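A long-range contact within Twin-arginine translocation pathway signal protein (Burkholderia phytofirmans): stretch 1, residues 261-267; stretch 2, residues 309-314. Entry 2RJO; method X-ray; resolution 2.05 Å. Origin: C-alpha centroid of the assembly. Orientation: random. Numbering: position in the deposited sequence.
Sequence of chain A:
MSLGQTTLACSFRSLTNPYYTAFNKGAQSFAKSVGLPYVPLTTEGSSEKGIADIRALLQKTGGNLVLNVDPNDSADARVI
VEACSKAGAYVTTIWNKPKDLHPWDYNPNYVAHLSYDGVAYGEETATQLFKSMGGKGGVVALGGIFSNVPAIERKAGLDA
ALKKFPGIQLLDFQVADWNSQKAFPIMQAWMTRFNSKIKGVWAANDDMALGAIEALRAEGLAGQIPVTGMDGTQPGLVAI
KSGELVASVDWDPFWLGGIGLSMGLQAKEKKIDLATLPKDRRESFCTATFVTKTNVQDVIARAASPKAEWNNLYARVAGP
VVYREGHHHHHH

Stretch 1 261-267: LSMGLQA
Stretch 2 (309-314) EWNNLY

Residues 261-267 form part of a longer helix, and the segment 309-314, which has no regular strand, packs against one side of it. The helical assignment rests on phi from -56 to -74 and psi from -26 to -50, and on i to i+4 backbone hydrogen bonds: Leu265 N to Leu261 O at 2.8 Å, Gln266 N to Ser262 O at 3.0 Å and Ala267 N to Met263 O at 3.0 Å. The second stretch opens with a type I beta turn from Glu309 to Asn312, closed by a hydrogen bond from Asn312 N to Glu309 O at 2.9 Å; phi/psi is -41/-40 at Trp310 and -66/-34 at Asn311. Asn312, at -89/73, then leads into Leu313 at -47/-44. The register is fixed by two CA pairs: Ser262 CA lies 6.1 Å from Trp310 CA, and Met263 CA lies 6.4 Å from Leu313 CA.

Leu313 dominates the contact, with 91 Å² covered out of a summed burial of 273 Å². Its CA-to-CB bond points toward the helix, and its mt rotamer (chi1 -53°, chi2 -174°) brings CD2 among three helix residues. Leu313 CD2 lies 3.2 Å from Ser262 OG, 3.9 Å from Met263 N and 3.6 Å from Gln266 NE2. The branched end suits the place, since Leu313 CD1 also lies 3.7 Å from Gln266 NE2.

Met263, a selenomethionine, loses 52 Å² to the other stretch. CA-to-CB points sideways; chi1 is -76° (m), chi2 173° (t) and chi3 -130°, between wells. The apolar contact is made by the unbranched stem, which suits this buried position, with Met263 CG 4.1 Å from Leu313 CD2, whereas SE lies farther from that methyl.

Ser262 supplies the single hydrogen bond between the stretches. Its CA-to-CB bond points toward the loop, and chi1 of -176° (t) places the hydroxyl so that Ser262 OG donates to Trp310 O at 2.8 Å. A short polar side chain fits here: it satisfies a carbonyl at a buried position while the two backbones remain close. Trp310 has its CA-to-CB bond sideways (chi1 -50°, chi2 140°) and contributes its backbone carbonyl as the acceptor.

Gln266, one helical turn after Ser262 and partly exposed, also directs CA-to-CB toward the loop and has 42 Å² covered. With chi1 -72° (m), chi2 -162° (t) and chi3 42°, its amide extends over Leu313; Gln266 NE2 is 4.0 Å from Asn311 O, a proximity rather than a hydrogen bond. Its length suits the place, covering Leu313 while keeping a polar end.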

ATOM      1  N   LEU A 261      11.157  -8.895  -3.747  1.00 16.46           N
ATOM      2  CA  LEU A 261      12.322  -9.729  -3.462  1.00 16.07           C
ATOM      3  C   LEU A 261      12.822 -10.444  -4.721  1.00 17.71           C
ATOM      4  O   LEU A 261      14.017 -10.624  -4.901  1.00 17.46           O
ATOM      5  CB  LEU A 261      11.977 -10.780  -2.409  1.00 15.91           C
ATOM      6  CG  LEU A 261      11.638 -10.351  -0.984  1.00 14.75           C
ATOM      7  CD1 LEU A 261      11.251 -11.587  -0.193  1.00 12.64           C
ATOM      8  CD2 LEU A 261      12.828  -9.651  -0.337  1.00 14.47           C
ATOM      9  N   SER A 262      11.896 -10.864  -5.576  1.00 17.91           N
ATOM     10  CA  SER A 262      12.266 -11.548  -6.804  1.00 19.05           C
ATOM     11  C   SER A 262      13.164 -10.637  -7.654  1.00 19.63           C
ATOM     12  O   SER A 262      14.225 -11.061  -8.112  1.00 19.90           O
ATOM     13  CB  SER A 262      11.005 -11.939  -7.576  1.00 19.62           C
ATOM     14  OG  SER A 262      11.322 -12.681  -8.734  1.00 20.87           O
HETATM   15  N   MSE A 263      12.737  -9.392  -7.857  1.00 19.43           N
HETATM   16  CA  MSE A 263      13.518  -8.422  -8.629  1.00 20.73           C
HETATM   17  C   MSE A 263      14.904  -8.296  -8.008  1.00 20.09           C
HETATM   18  O   MSE A 263      15.931  -8.383  -8.692  1.00 20.53           O
HETATM   19  CB  MSE A 263      12.864  -7.037  -8.596  1.00 19.22           C
HETATM   20  CG  MSE A 263      11.642  -6.873  -9.470  1.00 23.02           C
HETATM   21 SE   MSE A 263      10.832  -5.287  -9.198  1.00 20.01          SE
HETATM   22  CE  MSE A 263       9.200  -5.816  -8.980  1.00 24.82           C
ATOM     23  N   GLY A 264      14.912  -8.083  -6.696  1.00 18.62           N
ATOM     24  CA  GLY A 264      16.157  -7.932  -5.978  1.00 18.99           C
ATOM     25  C   GLY A 264      17.082  -9.127  -6.091  1.00 20.34           C
ATOM     26  O   GLY A 264      18.280  -8.952  -6.290  1.00 22.68           O
ATOM     27  N   LEU A 265      16.535 -10.335  -5.969  1.00 21.18           N
ATOM     28  CA  LEU A 265      17.343 -11.541  -6.042  1.00 21.50           C
ATOM     29  C   LEU A 265      17.920 -11.761  -7.436  1.00 22.93           C
ATOM     30  O   LEU A 265      19.076 -12.173  -7.574  1.00 24.35           O
ATOM     31  CB  LEU A 265      16.526 -12.766  -5.596  1.00 20.33           C
ATOM     32  CG  LEU A 265      17.251 -14.128  -5.517  1.00 20.84           C
ATOM     33  CD1 LEU A 265      18.506 -14.016  -4.642  1.00 18.43           C
ATOM     34  CD2 LEU A 265      16.303 -15.193  -4.964  1.00 18.05           C
ATOM     35  N   GLN A 266      17.125 -11.478  -8.467  1.00 22.19           N
ATOM     36  CA  GLN A 266      17.581 -11.639  -9.833  1.00 21.47           C
ATOM     37  C   GLN A 266      18.630 -10.597 -10.181  1.00 22.78           C
ATOM     38  O   GLN A 266      19.456 -10.811 -11.062  1.00 22.52           O
ATOM     39  CB  GLN A 266      16.412 -11.555 -10.811  1.00 20.76           C
ATOM     40  CG  GLN A 266      15.515 -12.770 -10.755  1.00 23.67           C
ATOM     41  CD  GLN A 266      14.626 -12.914 -11.970  1.00 23.01           C
ATOM     42  OE1 GLN A 266      15.062 -12.700 -13.100  1.00 23.98           O
ATOM     43  NE2 GLN A 266      13.375 -13.299 -11.745  1.00 26.83           N
ATOM     44  N   ALA A 267      18.597  -9.459  -9.500  1.00 23.27           N
ATOM     45  CA  ALA A 267      19.590  -8.426  -9.758  1.00 24.23           C
ATOM     46  C   ALA A 267      20.900  -8.909  -9.148  1.00 24.86           C
ATOM     47  O   ALA A 267      21.943  -8.842  -9.785  1.00 27.38           O
ATOM     48  CB  ALA A 267      19.168  -7.109  -9.124  1.00 22.87           C
ATOM     49  N   GLU A 309       3.398 -15.500  -9.700  1.00 39.83           N
ATOM     50  CA  GLU A 309       4.169 -15.290 -10.931  1.00 38.73           C
ATOM     51  C   GLU A 309       5.552 -14.660 -10.738  1.00 36.21           C
ATOM     52  O   GLU A 309       6.006 -13.874 -11.572  1.00 35.61           O
ATOM     53  CB  GLU A 309       3.367 -14.406 -11.889  1.00 42.11           C
ATOM     54  CG  GLU A 309       2.048 -15.015 -12.321  1.00 45.96           C
ATOM     55  CD  GLU A 309       2.266 -16.228 -13.185  1.00 47.17           C
ATOM     56  OE1 GLU A 309       2.745 -16.051 -14.331  1.00 48.31           O
ATOM     57  OE2 GLU A 309       1.970 -17.353 -12.716  1.00 48.90           O
ATOM     58  N   TRP A 310       6.219 -15.037  -9.655  1.00 33.99           N
ATOM     59  CA  TRP A 310       7.538 -14.524  -9.287  1.00 29.80           C
ATOM     60  C   TRP A 310       8.539 -14.342 -10.440  1.00 29.70           C
ATOM     61  O   TRP A 310       9.288 -13.367 -10.473  1.00 28.16           O
ATOM     62  CB  TRP A 310       8.135 -15.445  -8.225  1.00 26.08           C
ATOM     63  CG  TRP A 310       7.192 -15.735  -7.055  1.00 23.36           C
ATOM     64  CD1 TRP A 310       7.022 -16.936  -6.420  1.00 22.32           C
ATOM     65  CD2 TRP A 310       6.351 -14.797  -6.357  1.00 21.88           C
ATOM     66  NE1 TRP A 310       6.137 -16.803  -5.379  1.00 21.69           N
ATOM     67  CE2 TRP A 310       5.710 -15.505  -5.318  1.00 20.07           C
ATOM     68  CE3 TRP A 310       6.074 -13.434  -6.514  1.00 20.14           C
ATOM     69  CZ2 TRP A 310       4.820 -14.888  -4.438  1.00 19.48           C
ATOM     70  CZ3 TRP A 310       5.188 -12.826  -5.641  1.00 18.02           C
ATOM     71  CH2 TRP A 310       4.572 -13.551  -4.619  1.00 20.36           C
ATOM     72  N   ASN A 311       8.557 -15.288 -11.372  1.00 29.54           N
ATOM     73  CA  ASN A 311       9.464 -15.260 -12.513  1.00 29.46           C
ATOM     74  C   ASN A 311       9.219 -14.114 -13.502  1.00 28.33           C
ATOM     75  O   ASN A 311      10.153 -13.595 -14.111  1.00 28.46           O
ATOM     76  CB  ASN A 311       9.363 -16.592 -13.276  1.00 31.88           C
ATOM     77  CG  ASN A 311       7.916 -16.941 -13.660  1.00 35.47           C
ATOM     78  OD1 ASN A 311       7.137 -17.475 -12.843  1.00 34.26           O
ATOM     79  ND2 ASN A 311       7.542 -16.618 -14.903  1.00 35.60           N
ATOM     80  N   ASN A 312       7.961 -13.732 -13.665  1.00 27.26           N
ATOM     81  CA  ASN A 312       7.571 -12.684 -14.604  1.00 26.32           C
ATOM     82  C   ASN A 312       7.612 -11.286 -13.970  1.00 25.72           C
ATOM     83  O   ASN A 312       6.572 -10.674 -13.729  1.00 22.96           O
ATOM     84  CB  ASN A 312       6.159 -12.977 -15.092  1.00 29.42           C
ATOM     85  CG  ASN A 312       5.882 -12.375 -16.436  1.00 32.12           C
ATOM     86  OD1 ASN A 312       6.166 -11.199 -16.672  1.00 34.12           O
ATOM     87  ND2 ASN A 312       5.320 -13.176 -17.337  1.00 34.93           N
ATOM     88  N   LEU A 313       8.819 -10.774 -13.750  1.00 25.08           N
ATOM     89  CA  LEU A 313       9.047  -9.479 -13.109  1.00 24.50           C
ATOM     90  C   LEU A 313       8.281  -8.217 -13.526  1.00 25.04           C
ATOM     91  O   LEU A 313       7.845  -7.460 -12.661  1.00 26.72           O
ATOM     92  CB  LEU A 313      10.548  -9.159 -13.138  1.00 24.19           C
ATOM     93  CG  LEU A 313      11.473 -10.239 -12.558  1.00 24.05           C
ATOM     94  CD1 LEU A 313      12.914  -9.739 -12.518  1.00 22.15           C
ATOM     95  CD2 LEU A 313      11.004 -10.599 -11.168  1.00 24.41           C
ATOM     96  N   TYR A 314       8.123  -7.964 -14.821  1.00 25.11           N
ATOM     97  CA  TYR A 314       7.450  -6.738 -15.257  1.00 25.61           C
ATOM     98  C   TYR A 314       6.074  -6.959 -15.862  1.00 25.84           C
ATOM     99  O   TYR A 314       5.624  -6.180 -16.708  1.00 25.63           O
ATOM    100  CB  TYR A 314       8.333  -5.993 -16.270  1.00 25.69           C
ATOM    101  CG  TYR A 314       9.787  -6.015 -15.894  1.00 27.08           C
ATOM    102  CD1 TYR A 314      10.243  -5.336 -14.766  1.00 25.74           C
ATOM    103  CD2 TYR A 314      10.694  -6.798 -16.606  1.00 27.53           C
ATOM    104  CE1 TYR A 314      11.560  -5.443 -14.342  1.00 27.88           C
ATOM    105  CE2 TYR A 314      12.024  -6.916 -16.189  1.00 29.62           C
ATOM    106  CZ  TYR A 314      12.445  -6.237 -15.053  1.00 29.38           C
ATOM    107  OH  TYR A 314      13.734  -6.381 -14.595  1.00 30.04           O
TER